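Side-chain contacts in putative peptidase M23 (Pseudomonas aeruginosa PAO1, PDB 2HSI), which is of unknown function but belongs to the M23 peptidase family, binds a zinc ion and is probably a metalloendopeptidase: residues 34-39 / 80-85; 30-33 / 39-42. All coordinates share one frame; numbering follows the deposited sequence.

How the contacts relate
From the N terminus, helix 26-31 ends within 30-33, and the chain loops through 34-38 before entering strand 39-43. Contact 2 closes this short loop by joining 30-33 to 39-42. Contact 1 starts inside that loop and reaches 80-85 after three further strands (52-55, 58-64 and 70-75), so the two contacts cross along the chain. Their segments share Val39, which makes contacts in contact 2 alone, and they touch where Pro34 CB packs 3.9 Å from Ala40 CB. Contact 2 ties the end of the helix to strand 39-43, an outermost strand of the six-stranded sheet; contact 1 rests the loop against the segment leading into strand 83-90. The zinc site lies away from both.

Contact 1 of 2, residues 34-39 / 80-85; sequences PVPGGV and TKPGPQ
Pro36 offers the CB-CG edge of its ring to the backbone carbonyl of Thr80, whose oxygen points at that edge, tilted over one face of the ring, with Pro36 CG 3.3 Å and Pro36 CB 3.6 Å from Thr80 O. This is a C-H to oxygen contact; no hydrogen bond crosses between the segments. Beyond it, Pro36 CG also meets Pro82 CG at 4.3 Å, a looser apolar touch between two rings near the surface, and Pro82 leans on Ser104 as well. The proline suits its place because it occupies the second position of a type II turn from Val35 to Gly38, where its ring already holds phi near the required value (-63°). Gly37 follows with phi +80°, a left-handed conformation that glycine adopts most easily, as usual at the third position of such a turn, and Gly38 N closes the turn on Val35 O at 2.9 Å. The turn points the ring at 80-82. In 80-85 it is the Thr80 backbone that touches Pro36; its OG1 is hydrogen-bonded to Pro77 O. This small surface contact lies in the N-terminal domain of the M23 family. Pro36 also touches Val102 of strand 96-102, where Val102 pairs through its backbone with Gly83 and Phe100 with Gln85; where the loop enters strand 39-43, Val39 packs on Ile275 and Phe276 of helix 273-277.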
ATOM      1  N   PRO A  34      12.468  -8.387   3.725  1.00 22.47           N
ATOM      2  CA  PRO A  34      13.187  -7.120   3.591  1.00 19.02           C
ATOM      3  C   PRO A  34      14.160  -7.085   2.410  1.00 26.24           C
ATOM      4  O   PRO A  34      15.339  -7.410   2.550  1.00 22.17           O
ATOM      5  CB  PRO A  34      13.904  -6.965   4.944  1.00 20.52           C
ATOM      6  CG  PRO A  34      14.021  -8.353   5.494  1.00 27.05           C
ATOM      7  CD  PRO A  34      13.080  -9.261   4.747  1.00 26.02           C
ATOM      8  N   VAL A  35      13.631  -6.687   1.255  1.00 24.08           N
ATOM      9  CA  VAL A  35      14.382  -6.499   0.012  1.00 24.96           C
ATOM     10  C   VAL A  35      13.900  -5.154  -0.586  1.00 29.32           C
ATOM     11  O   VAL A  35      12.911  -4.612  -0.105  1.00 19.71           O
ATOM     12  CB  VAL A  35      14.141  -7.691  -0.987  1.00 22.30           C
ATOM     13  CG1 VAL A  35      14.666  -9.016  -0.423  1.00 23.65           C
ATOM     14  CG2 VAL A  35      12.676  -7.811  -1.379  1.00 24.61           C
ATOM     15  N   PRO A  36      14.601  -4.590  -1.602  1.00 29.75           N
ATOM     16  CA  PRO A  36      14.025  -3.373  -2.213  1.00 26.87           C
ATOM     17  C   PRO A  36      12.668  -3.682  -2.869  1.00 23.05           C
ATOM     18  O   PRO A  36      12.516  -4.719  -3.500  1.00 24.12           O
ATOM     19  CB  PRO A  36      15.068  -2.976  -3.266  1.00 24.88           C
ATOM     20  CG  PRO A  36      16.339  -3.680  -2.823  1.00 22.44           C
ATOM     21  CD  PRO A  36      15.877  -4.959  -2.243  1.00 25.11           C
ATOM     22  N   GLY A  37      11.683  -2.807  -2.677  1.00 19.92           N
ATOM     23  CA  GLY A  37      10.307  -3.111  -3.109  1.00 21.40           C
ATOM     24  C   GLY A  37       9.552  -4.016  -2.146  1.00 20.90           C
ATOM     25  O   GLY A  37       8.396  -4.382  -2.399  1.00 24.26           O
ATOM     26  N   GLY A  38      10.203  -4.381  -1.038  1.00 21.23           N
ATOM     27  CA  GLY A  38       9.651  -5.334  -0.079  1.00 23.20           C
ATOM     28  C   GLY A  38       9.233  -4.712   1.246  1.00 22.09           C
ATOM     29  O   GLY A  38       8.960  -3.514   1.315  1.00 19.47           O
ATOM     30  N   VAL A  39       9.164  -5.543   2.285  1.00 20.71           N
ATOM     31  CA  VAL A  39       8.639  -5.153   3.600  1.00 18.73           C
ATOM     32  C   VAL A  39       9.555  -5.649   4.736  1.00 19.30           C
ATOM     33  O   VAL A  39       9.983  -6.802   4.739  1.00 24.39           O
ATOM     34  CB  VAL A  39       7.187  -5.701   3.818  1.00 16.22           C
ATOM     35  CG1 VAL A  39       6.649  -5.349   5.219  1.00 20.15           C
ATOM     36  CG2 VAL A  39       6.218  -5.192   2.742  1.00 16.39           C
ATOM     37  N   THR A  80      15.830   1.583  -2.963  1.00 27.19           N
ATOM     38  CA  THR A  80      16.680   1.420  -1.780  1.00 23.27           C
ATOM     39  C   THR A  80      17.844   0.469  -2.029  1.00 16.49           C
ATOM     40  O   THR A  80      17.649  -0.670  -2.447  1.00 26.57           O
ATOM     41  CB  THR A  80      15.886   0.895  -0.566  1.00 24.93           C
ATOM     42  OG1 THR A  80      14.700   1.676  -0.397  1.00 22.95           O
ATOM     43  CG2 THR A  80      16.709   0.961   0.710  1.00 22.37           C
ATOM     44  N   LYS A  81      19.054   0.955  -1.767  1.00 22.89           N
ATOM     45  CA  LYS A  81      20.244   0.134  -1.862  1.00 27.00           C
ATOM     46  C   LYS A  81      20.281  -0.824  -0.671  1.00 25.56           C
ATOM     47  O   LYS A  81      20.063  -0.408   0.477  1.00 24.39           O
ATOM     48  CB  LYS A  81      21.514   0.999  -1.929  1.00 33.66           C
ATOM     49  CG  LYS A  81      21.936   1.422  -3.352  1.00 46.49           C
ATOM     50  CD  LYS A  81      21.101   2.585  -3.906  1.00 59.53           C
ATOM     51  CE  LYS A  81      20.981   2.523  -5.424  1.00 63.91           C
ATOM     52  NZ  LYS A  81      19.852   3.367  -5.923  1.00 65.79           N
ATOM     53  N   PRO A  82      20.524  -2.117  -0.940  1.00 23.65           N
ATOM     54  CA  PRO A  82      20.690  -3.086   0.144  1.00 25.83           C
ATOM     55  C   PRO A  82      21.755  -2.640   1.161  1.00 23.88           C
ATOM     56  O   PRO A  82      22.738  -1.977   0.798  1.00 20.65           O
ATOM     57  CB  PRO A  82      21.104  -4.364  -0.590  1.00 30.95           C
ATOM     58  CG  PRO A  82      20.492  -4.204  -1.960  1.00 26.93           C
ATOM     59  CD  PRO A  82      20.643  -2.750  -2.267  1.00 29.23           C
ATOM     60  N   GLY A  83      21.509  -2.948   2.429  1.00 24.66           N
ATOM     61  CA  GLY A  83      22.384  -2.526   3.515  1.00 20.35           C
ATOM     62  C   GLY A  83      21.604  -2.245   4.789  1.00 21.86           C
ATOM     63  O   GLY A  83      20.377  -2.445   4.833  1.00 18.82           O
ATOM     64  N   PRO A  84      22.304  -1.764   5.833  1.00 23.92           N
ATOM     65  CA  PRO A  84      21.663  -1.408   7.100  1.00 19.08           C
ATOM     66  C   PRO A  84      20.775  -0.185   6.922  1.00 20.27           C
ATOM     67  O   PRO A  84      21.100   0.707   6.124  1.00 16.44           O
ATOM     68  CB  PRO A  84      22.841  -1.049   8.017  1.00 19.03           C
ATOM     69  CG  PRO A  84      24.074  -1.512   7.313  1.00 28.37           C
ATOM     70  CD  PRO A  84      23.761  -1.516   5.859  1.00 24.70           C
ATOM     71  N   GLN A  85      19.662  -0.157   7.660  1.00 17.95           N
ATOM     72  CA  GLN A  85      18.700   0.960   7.631  1.00 20.95           C
ATOM     73  C   GLN A  85      18.352   1.344   9.060  1.00 21.89           C
ATOM     74  O   GLN A  85      18.542   0.542   9.967  1.00 18.28           O
ATOM     75  CB  GLN A  85      17.399   0.557   6.939  1.00 17.34           C
ATOM     76  CG  GLN A  85      17.562  -0.227   5.668  1.00 20.72           C
ATOM     77  CD  GLN A  85      17.930   0.640   4.514  1.00 22.13           C
ATOM     78  OE1 GLN A  85      17.436   1.765   4.389  1.00 23.92           O
ATOM     79  NE2 GLN A  85      18.805   0.131   3.646  1.00 24.71           N
TER

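Contact 2 of 2, residues 30-33 / 39-42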
ATOM      1  N   LEU A  30       4.922 -14.042   7.257  1.00 33.42           N
ATOM      2  CA  LEU A  30       4.336 -13.609   5.991  1.00 33.92           C
ATOM      3  C   LEU A  30       4.938 -12.301   5.456  1.00 33.39           C
ATOM      4  O   LEU A  30       5.292 -12.200   4.282  1.00 27.43           O
ATOM      5  CB  LEU A  30       2.821 -13.450   6.147  1.00 38.84           C
ATOM      6  CG  LEU A  30       2.002 -13.167   4.885  1.00 33.44           C
ATOM      7  CD1 LEU A  30       1.620 -14.459   4.181  1.00 43.04           C
ATOM      8  CD2 LEU A  30       0.768 -12.380   5.256  1.00 38.59           C
ATOM      9  N   LEU A  31       5.060 -11.305   6.324  1.00 22.91           N
ATOM     10  CA  LEU A  31       5.364  -9.950   5.880  1.00 24.68           C
ATOM     11  C   LEU A  31       6.831  -9.564   5.903  1.00 23.04           C
ATOM     12  O   LEU A  31       7.211  -8.634   5.211  1.00 21.65           O
ATOM     13  CB  LEU A  31       4.534  -8.917   6.659  1.00 23.79           C
ATOM     14  CG  LEU A  31       3.017  -8.998   6.434  1.00 25.27           C
ATOM     15  CD1 LEU A  31       2.317  -7.839   7.119  1.00 26.28           C
ATOM     16  CD2 LEU A  31       2.642  -9.068   4.935  1.00 24.12           C
ATOM     17  N   ASN A  32       7.655 -10.255   6.691  1.00 24.92           N
ATOM     18  CA  ASN A  32       9.079  -9.917   6.739  1.00 22.60           C
ATOM     19  C   ASN A  32       9.828 -10.406   5.497  1.00 22.08           C
ATOM     20  O   ASN A  32      10.398 -11.500   5.487  1.00 23.80           O
ATOM     21  CB  ASN A  32       9.748 -10.435   8.019  1.00 26.00           C
ATOM     22  CG  ASN A  32      11.080  -9.767   8.294  1.00 26.11           C
ATOM     23  OD1 ASN A  32      11.216  -8.546   8.179  1.00 21.42           O
ATOM     24  ND2 ASN A  32      12.075 -10.567   8.669  1.00 25.62           N
ATOM     25  N   LYS A  33       9.789  -9.587   4.451  1.00 23.36           N
ATOM     26  CA  LYS A  33      10.536  -9.828   3.213  1.00 25.19           C
ATOM     27  C   LYS A  33      11.385  -8.586   2.936  1.00 19.57           C
ATOM     28  O   LYS A  33      11.046  -7.778   2.046  1.00 20.66           O
ATOM     29  CB  LYS A  33       9.587 -10.094   2.035  1.00 26.36           C
ATOM     30  CG  LYS A  33       8.501 -11.149   2.261  1.00 23.29           C
ATOM     31  CD  LYS A  33       9.068 -12.539   2.564  1.00 31.16           C
ATOM     32  CE  LYS A  33       7.938 -13.562   2.639  1.00 39.48           C
ATOM     33  NZ  LYS A  33       8.239 -14.688   3.559  1.00 42.49           N
ATOM     34  N   VAL A  39       9.164  -5.543   2.285  1.00 20.71           N
ATOM     35  CA  VAL A  39       8.639  -5.153   3.600  1.00 18.73           C
ATOM     36  C   VAL A  39       9.555  -5.649   4.736  1.00 19.30           C
ATOM     37  O   VAL A  39       9.983  -6.802   4.739  1.00 24.39           O
ATOM     38  CB  VAL A  39       7.187  -5.701   3.818  1.00 16.22           C
ATOM     39  CG1 VAL A  39       6.649  -5.349   5.219  1.00 20.15           C
ATOM     40  CG2 VAL A  39       6.218  -5.192   2.742  1.00 16.39           C
ATOM     41  N   ALA A  40       9.844  -4.785   5.708  1.00 18.41           N
ATOM     42  CA  ALA A  40      10.592  -5.222   6.890  1.00 20.27           C
ATOM     43  C   ALA A  40       9.719  -5.099   8.121  1.00 25.07           C
ATOM     44  O   ALA A  40       9.116  -4.048   8.352  1.00 20.83           O
ATOM     45  CB  ALA A  40      11.861  -4.397   7.052  1.00 20.44           C
ATOM     46  N   VAL A  41       9.648  -6.174   8.903  1.00 22.91           N
ATOM     47  CA  VAL A  41       8.959  -6.162  10.193  1.00 20.83           C
ATOM     48  C   VAL A  41      10.005  -5.935  11.277  1.00 26.21           C
ATOM     49  O   VAL A  41      10.930  -6.729  11.425  1.00 21.96           O
ATOM     50  CB  VAL A  41       8.168  -7.470  10.447  1.00 23.08           C
ATOM     51  CG1 VAL A  41       7.474  -7.434  11.827  1.00 25.30           C
ATOM     52  CG2 VAL A  41       7.152  -7.719   9.316  1.00 14.57           C
ATOM     53  N   VAL A  42       9.877  -4.827  12.002  1.00 17.42           N
ATOM     54  CA  VAL A  42      10.922  -4.402  12.941  1.00 16.34           C
ATOM     55  C   VAL A  42      10.393  -4.350  14.372  1.00 18.21           C
ATOM     56  O   VAL A  42       9.432  -3.645  14.649  1.00 15.55           O
ATOM     57  CB  VAL A  42      11.530  -3.017  12.549  1.00 18.87           C
ATOM     58  CG1 VAL A  42      12.714  -2.672  13.426  1.00 18.45           C
ATOM     59  CG2 VAL A  42      11.968  -2.991  11.075  1.00 18.29           C
TER
HETATM   60  O   HOH W   1      13.096  -6.990   9.138  1.00 27.64           O
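The flat carboxamide of Asn32 meets Val41 through its oxygen end, with no side chain of 39-42 stacked on either face; the Leu31-Asn32 peptide carries Val41 CG2 over one face, 3.7 Å from Asn32 N, and Val39 CB by its oxygen, 3.2 Å from Leu31 O. This is a helix-to-strand connection in the M23 N-terminal domain, whose family belongs to the E-set clan; an inverse gamma turn centred on Asn32 leads to a single antiparallel bridge, the hydrogen-bonded pair Lys33-Val39. Val39 N donates to Lys33 O at 2.9 Å; the return bond from Lys33 N is weak and the position of Val39 O uncertain. Beta-branched valines favour strand conformation, and Val41 CG2 packs 3.9 Å from Leu31 CB at the helix end. Leu31 and Val39 both also pack on Phe276 of helix 273-277, while Ala40 and Val42 pair through their backbones with strand 70-75. Asn32 extends the pairing with its side chain: with its CG anti to the backbone N (chi1 -163°), Asn32 OD1 accepts a nearly straight bond from Val41 N at 2.9 Å (169°). A water donates to Asn32 OD1 at 2.6 Å and to Val41 O at 3.2 Å.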